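PDB 3AFO: NADH kinase POS5, which phosphorylates NADH and, less favourably, NAD(+) with ATP in mitochondria, making it a key source of the cellular reductant NADPH. Local coordinates for residues His197-Ile202 with Ser352-Val357. Residues are numbered along the deposited sequence; the frame is centred on the assembly and turned at random.
Sequences HAMNDI and SGIYCV. With NAI (1,4-dihydronicotinamide adenine dinucleotide), chain C.
Met199 reaches Ile354 from the short link that carries the Asn-Asp pair, Asn200 and Asp201, of the NE/D motif known from NAD kinases. The contact illustrates how the residue next to a ligand-binding pair can turn its side chain into the buried interior and pack there. This turn passes from strand 194-198 in one antiparallel sheet to strand 201-205 in another, while strand 354-357 pairs with strand 174-186 in the first. The extended side chain of Met199, its CG swung opposite the backbone N (chi1 171°), crosses Ile354 at about a right angle. The methyl CD1 of Ile354 lies 3.7 Å from Met199 CG, with CB and SD of Met199 almost as near; helix 124-132 packs against both residues. The Asp304 carboxylate accepts hydrogen bonds from the backbone N of Met199, Asn200 and Asp201. On the ligand side, Asp201 OD2 takes a hydrogen bond from ribose O2D of NADH, its 2.5 Å length doubtfully short, and the side-chain amide of Asn200 lies beside N6A and N7A of the adenine. Replacing Asn200 with alanine is likely to deprive N6A and N7A of this polar neighbour and let the base shift. Packing is looser at partly exposed Cys356, whose SG stands 4.2 Å from Met199 CE.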
ATOM      1  N   HIS A 197      -3.926  30.159   1.850  1.00 26.38           N
ATOM      2  CA  HIS A 197      -3.465  29.675   0.564  1.00 25.73           C
ATOM      3  C   HIS A 197      -2.349  28.653   0.733  1.00 24.41           C
ATOM      4  O   HIS A 197      -1.466  28.825   1.571  1.00 23.91           O
ATOM      5  CB  HIS A 197      -3.018  30.848  -0.300  1.00 26.59           C
ATOM      6  CG  HIS A 197      -4.113  31.834  -0.567  1.00 29.00           C
ATOM      7  ND1 HIS A 197      -4.537  32.746   0.377  1.00 32.23           N
ATOM      8  CD2 HIS A 197      -4.888  32.033  -1.658  1.00 30.54           C
ATOM      9  CE1 HIS A 197      -5.524  33.469  -0.126  1.00 32.07           C
ATOM     10  NE2 HIS A 197      -5.754  33.058  -1.359  1.00 32.69           N
ATOM     11  N   ALA A 198      -2.412  27.588  -0.064  1.00 23.10           N
ATOM     12  CA  ALA A 198      -1.507  26.447   0.084  1.00 21.90           C
ATOM     13  C   ALA A 198      -0.761  26.131  -1.196  1.00 21.56           C
ATOM     14  O   ALA A 198      -1.359  26.002  -2.264  1.00 21.20           O
ATOM     15  CB  ALA A 198      -2.269  25.205   0.569  1.00 21.89           C
ATOM     16  N   MET A 199       0.554  25.972  -1.068  1.00 20.98           N
ATOM     17  CA  MET A 199       1.387  25.521  -2.173  1.00 20.95           C
ATOM     18  C   MET A 199       1.549  23.990  -2.146  1.00 20.03           C
ATOM     19  O   MET A 199       1.612  23.346  -3.198  1.00 19.85           O
ATOM     20  CB  MET A 199       2.747  26.208  -2.065  1.00 20.67           C
ATOM     21  CG  MET A 199       3.797  25.726  -2.989  1.00 23.49           C
ATOM     22  SD  MET A 199       5.203  26.854  -2.907  1.00 27.76           S
ATOM     23  CE  MET A 199       6.171  26.139  -4.216  1.00 24.20           C
ATOM     24  N   ASN A 200       1.631  23.444  -0.936  1.00 19.33           N
ATOM     25  CA  ASN A 200       1.793  22.011  -0.692  1.00 18.58           C
ATOM     26  C   ASN A 200       0.462  21.354  -0.387  1.00 18.23           C
ATOM     27  O   ASN A 200      -0.037  20.510  -1.152  1.00 17.80           O
ATOM     28  CB  ASN A 200       2.694  21.793   0.525  1.00 18.07           C
ATOM     29  CG  ASN A 200       4.074  21.288   0.183  1.00 18.07           C
ATOM     30  OD1 ASN A 200       4.826  20.923   1.094  1.00 20.61           O
ATOM     31  ND2 ASN A 200       4.428  21.253  -1.098  1.00 14.83           N
ATOM     32  N   ASP A 201      -0.094  21.717   0.760  1.00 17.96           N
ATOM     33  CA  ASP A 201      -1.235  21.000   1.276  1.00 18.24           C
ATOM     34  C   ASP A 201      -2.026  21.703   2.352  1.00 18.38           C
ATOM     35  O   ASP A 201      -1.575  22.680   2.964  1.00 18.46           O
ATOM     36  CB  ASP A 201      -0.795  19.616   1.788  1.00 18.30           C
ATOM     37  CG  ASP A 201       0.465  19.667   2.642  1.00 19.16           C
ATOM     38  OD1 ASP A 201       0.684  20.656   3.391  1.00 18.10           O
ATOM     39  OD2 ASP A 201       1.237  18.684   2.572  1.00 18.26           O
ATOM     40  N   ILE A 202      -3.221  21.166   2.573  1.00 18.29           N
ATOM     41  CA  ILE A 202      -4.075  21.517   3.680  1.00 18.53           C
ATOM     42  C   ILE A 202      -4.377  20.206   4.383  1.00 18.88           C
ATOM     43  O   ILE A 202      -4.812  19.235   3.736  1.00 19.06           O
ATOM     44  CB  ILE A 202      -5.377  22.166   3.178  1.00 18.46           C
ATOM     45  CG1 ILE A 202      -5.041  23.487   2.470  1.00 18.25           C
ATOM     46  CG2 ILE A 202      -6.378  22.376   4.354  1.00 19.66           C
ATOM     47  CD1 ILE A 202      -5.879  23.776   1.226  1.00 20.35           C
ATOM     48  N   SER A 352      -2.450  34.044 -11.501  1.00 35.97           N
ATOM     49  CA  SER A 352      -2.650  32.976 -10.516  1.00 34.17           C
ATOM     50  C   SER A 352      -1.451  32.027 -10.424  1.00 32.54           C
ATOM     51  O   SER A 352      -0.603  31.996 -11.312  1.00 32.11           O
ATOM     52  CB  SER A 352      -3.917  32.175 -10.847  1.00 34.10           C
ATOM     53  OG  SER A 352      -3.809  31.565 -12.118  1.00 34.41           O
ATOM     54  N   GLY A 353      -1.396  31.255  -9.344  1.00 31.09           N
ATOM     55  CA  GLY A 353      -0.370  30.231  -9.175  1.00 29.47           C
ATOM     56  C   GLY A 353       0.989  30.781  -8.778  1.00 28.57           C
ATOM     57  O   GLY A 353       1.125  31.964  -8.435  1.00 27.33           O
ATOM     58  N   ILE A 354       1.988  29.906  -8.832  1.00 27.11           N
ATOM     59  CA  ILE A 354       3.340  30.212  -8.396  1.00 26.53           C
ATOM     60  C   ILE A 354       4.293  29.800  -9.499  1.00 26.43           C
ATOM     61  O   ILE A 354       4.251  28.660  -9.955  1.00 26.53           O
ATOM     62  CB  ILE A 354       3.700  29.415  -7.121  1.00 26.46           C
ATOM     63  CG1 ILE A 354       2.735  29.754  -5.986  1.00 26.55           C
ATOM     64  CG2 ILE A 354       5.143  29.670  -6.700  1.00 25.87           C
ATOM     65  CD1 ILE A 354       2.562  28.632  -4.985  1.00 26.89           C
ATOM     66  N   TYR A 355       5.165  30.714  -9.915  1.00 25.83           N
ATOM     67  CA  TYR A 355       6.153  30.407 -10.937  1.00 25.51           C
ATOM     68  C   TYR A 355       7.536  30.268 -10.327  1.00 25.03           C
ATOM     69  O   TYR A 355       8.091  31.233  -9.781  1.00 24.67           O
ATOM     70  CB  TYR A 355       6.153  31.457 -12.045  1.00 25.83           C
ATOM     71  CG  TYR A 355       4.885  31.493 -12.868  1.00 28.23           C
ATOM     72  CD1 TYR A 355       4.832  30.889 -14.125  1.00 30.17           C
ATOM     73  CD2 TYR A 355       3.741  32.131 -12.390  1.00 29.93           C
ATOM     74  CE1 TYR A 355       3.671  30.927 -14.886  1.00 33.10           C
ATOM     75  CE2 TYR A 355       2.579  32.167 -13.141  1.00 33.17           C
ATOM     76  CZ  TYR A 355       2.551  31.566 -14.388  1.00 33.75           C
ATOM     77  OH  TYR A 355       1.394  31.602 -15.133  1.00 36.91           O
ATOM     78  N   CYS A 356       8.085  29.062 -10.426  1.00 23.92           N
ATOM     79  CA  CYS A 356       9.378  28.756  -9.846  1.00 23.53           C
ATOM     80  C   CYS A 356      10.388  28.609 -10.964  1.00 23.42           C
ATOM     81  O   CYS A 356      10.208  27.785 -11.860  1.00 22.87           O
ATOM     82  CB  CYS A 356       9.306  27.464  -9.019  1.00 23.58           C
ATOM     83  SG  CYS A 356       8.105  27.528  -7.689  1.00 24.51           S
ATOM     84  N   VAL A 357      11.429  29.437 -10.922  1.00 23.12           N
ATOM     85  CA  VAL A 357      12.572  29.306 -11.824  1.00 23.29           C
ATOM     86  C   VAL A 357      13.075  27.864 -11.792  1.00 23.55           C
ATOM     87  O   VAL A 357      13.342  27.319 -10.717  1.00 22.96           O
ATOM     88  CB  VAL A 357      13.717  30.264 -11.420  1.00 22.96           C
ATOM     89  CG1 VAL A 357      14.910  30.144 -12.377  1.00 23.32           C
ATOM     90  CG2 VAL A 357      13.211  31.699 -11.391  1.00 23.39           C
TER
HETATM   91  PA  NAI C1001       9.174  20.230   7.868  1.00 37.38           P
HETATM   92  O1A NAI C1001      10.651  20.483   7.798  1.00 38.23           O
HETATM   93  O2A NAI C1001       8.628  19.759   9.320  1.00 37.53           O
HETATM   94  O5B NAI C1001       8.724  19.071   6.920  1.00 36.35           O
HETATM   95  C5B NAI C1001       9.221  19.088   5.670  1.00 32.42           C
HETATM   96  C4B NAI C1001       9.822  17.764   5.368  1.00 28.63           C
HETATM   97  O4B NAI C1001       9.062  17.433   4.175  1.00 26.51           O
HETATM   98  C3B NAI C1001      11.211  18.212   4.927  1.00 27.23           C
HETATM   99  O3B NAI C1001      12.069  17.073   4.832  1.00 26.14           O
HETATM  100  C2B NAI C1001      10.901  18.789   3.544  1.00 25.98           C
HETATM  101  O2B NAI C1001      12.030  18.741   2.682  1.00 29.14           O
HETATM  102  C1B NAI C1001       9.852  17.808   3.022  1.00 24.59           C
HETATM  103  N9A NAI C1001       8.955  18.456   2.024  1.00 22.58           N
HETATM  104  C8A NAI C1001       8.187  19.536   2.199  1.00 22.08           C
HETATM  105  N7A NAI C1001       7.535  19.801   1.054  1.00 20.73           N
HETATM  106  C5A NAI C1001       7.873  18.870   0.160  1.00 20.58           C
HETATM  107  C6A NAI C1001       7.528  18.613  -1.168  1.00 20.36           C
HETATM  108  N6A NAI C1001       6.656  19.384  -1.850  1.00 17.25           N
HETATM  109  N1A NAI C1001       8.097  17.554  -1.776  1.00 19.23           N
HETATM  110  C2A NAI C1001       8.958  16.764  -1.153  1.00 19.36           C
HETATM  111  N3A NAI C1001       9.304  16.980   0.108  1.00 20.02           N
HETATM  112  C4A NAI C1001       8.784  18.022   0.782  1.00 21.24           C
HETATM  113  O3  NAI C1001       8.261  21.572   7.519  1.00 32.63           O
HETATM  114  PN  NAI C1001       8.446  22.431   6.174  1.00 31.78           P
HETATM  115  O1N NAI C1001       9.788  22.154   5.566  1.00 30.93           O
HETATM  116  O2N NAI C1001       7.979  23.784   6.542  1.00 30.09           O
HETATM  117  O5D NAI C1001       7.370  21.814   5.109  1.00 27.57           O
HETATM  118  C5D NAI C1001       5.995  21.726   5.442  1.00 23.07           C
HETATM  119  C4D NAI C1001       5.434  20.411   4.926  1.00 20.22           C
HETATM  120  O4D NAI C1001       5.809  19.395   5.885  1.00 19.40           O
HETATM  121  C3D NAI C1001       3.915  20.347   4.966  1.00 19.70           C
HETATM  122  O3D NAI C1001       3.345  20.976   3.810  1.00 19.57           O
HETATM  123  C2D NAI C1001       3.680  18.819   4.957  1.00 18.44           C
HETATM  124  O2D NAI C1001       3.435  18.374   3.613  1.00 17.36           O
HETATM  125  C1D NAI C1001       5.049  18.262   5.446  1.00 18.95           C
HETATM  126  N1N NAI C1001       4.786  17.358   6.577  1.00 19.37           N
HETATM  127  C2N NAI C1001       5.093  16.013   6.401  1.00 18.94           C
HETATM  128  C3N NAI C1001       4.856  15.090   7.405  1.00 18.50           C
HETATM  129  C7N NAI C1001       5.237  13.610   7.147  1.00 16.82           C
HETATM  130  O7N NAI C1001       5.095  12.737   8.001  1.00 18.02           O
HETATM  131  N7N NAI C1001       5.736  13.363   5.952  1.00 15.22           N
HETATM  132  C4N NAI C1001       4.299  15.527   8.614  1.00 19.61           C
HETATM  133  C5N NAI C1001       3.977  16.886   8.811  1.00 19.78           C
HETATM  134  C6N NAI C1001       4.208  17.815   7.795  1.00 19.20           C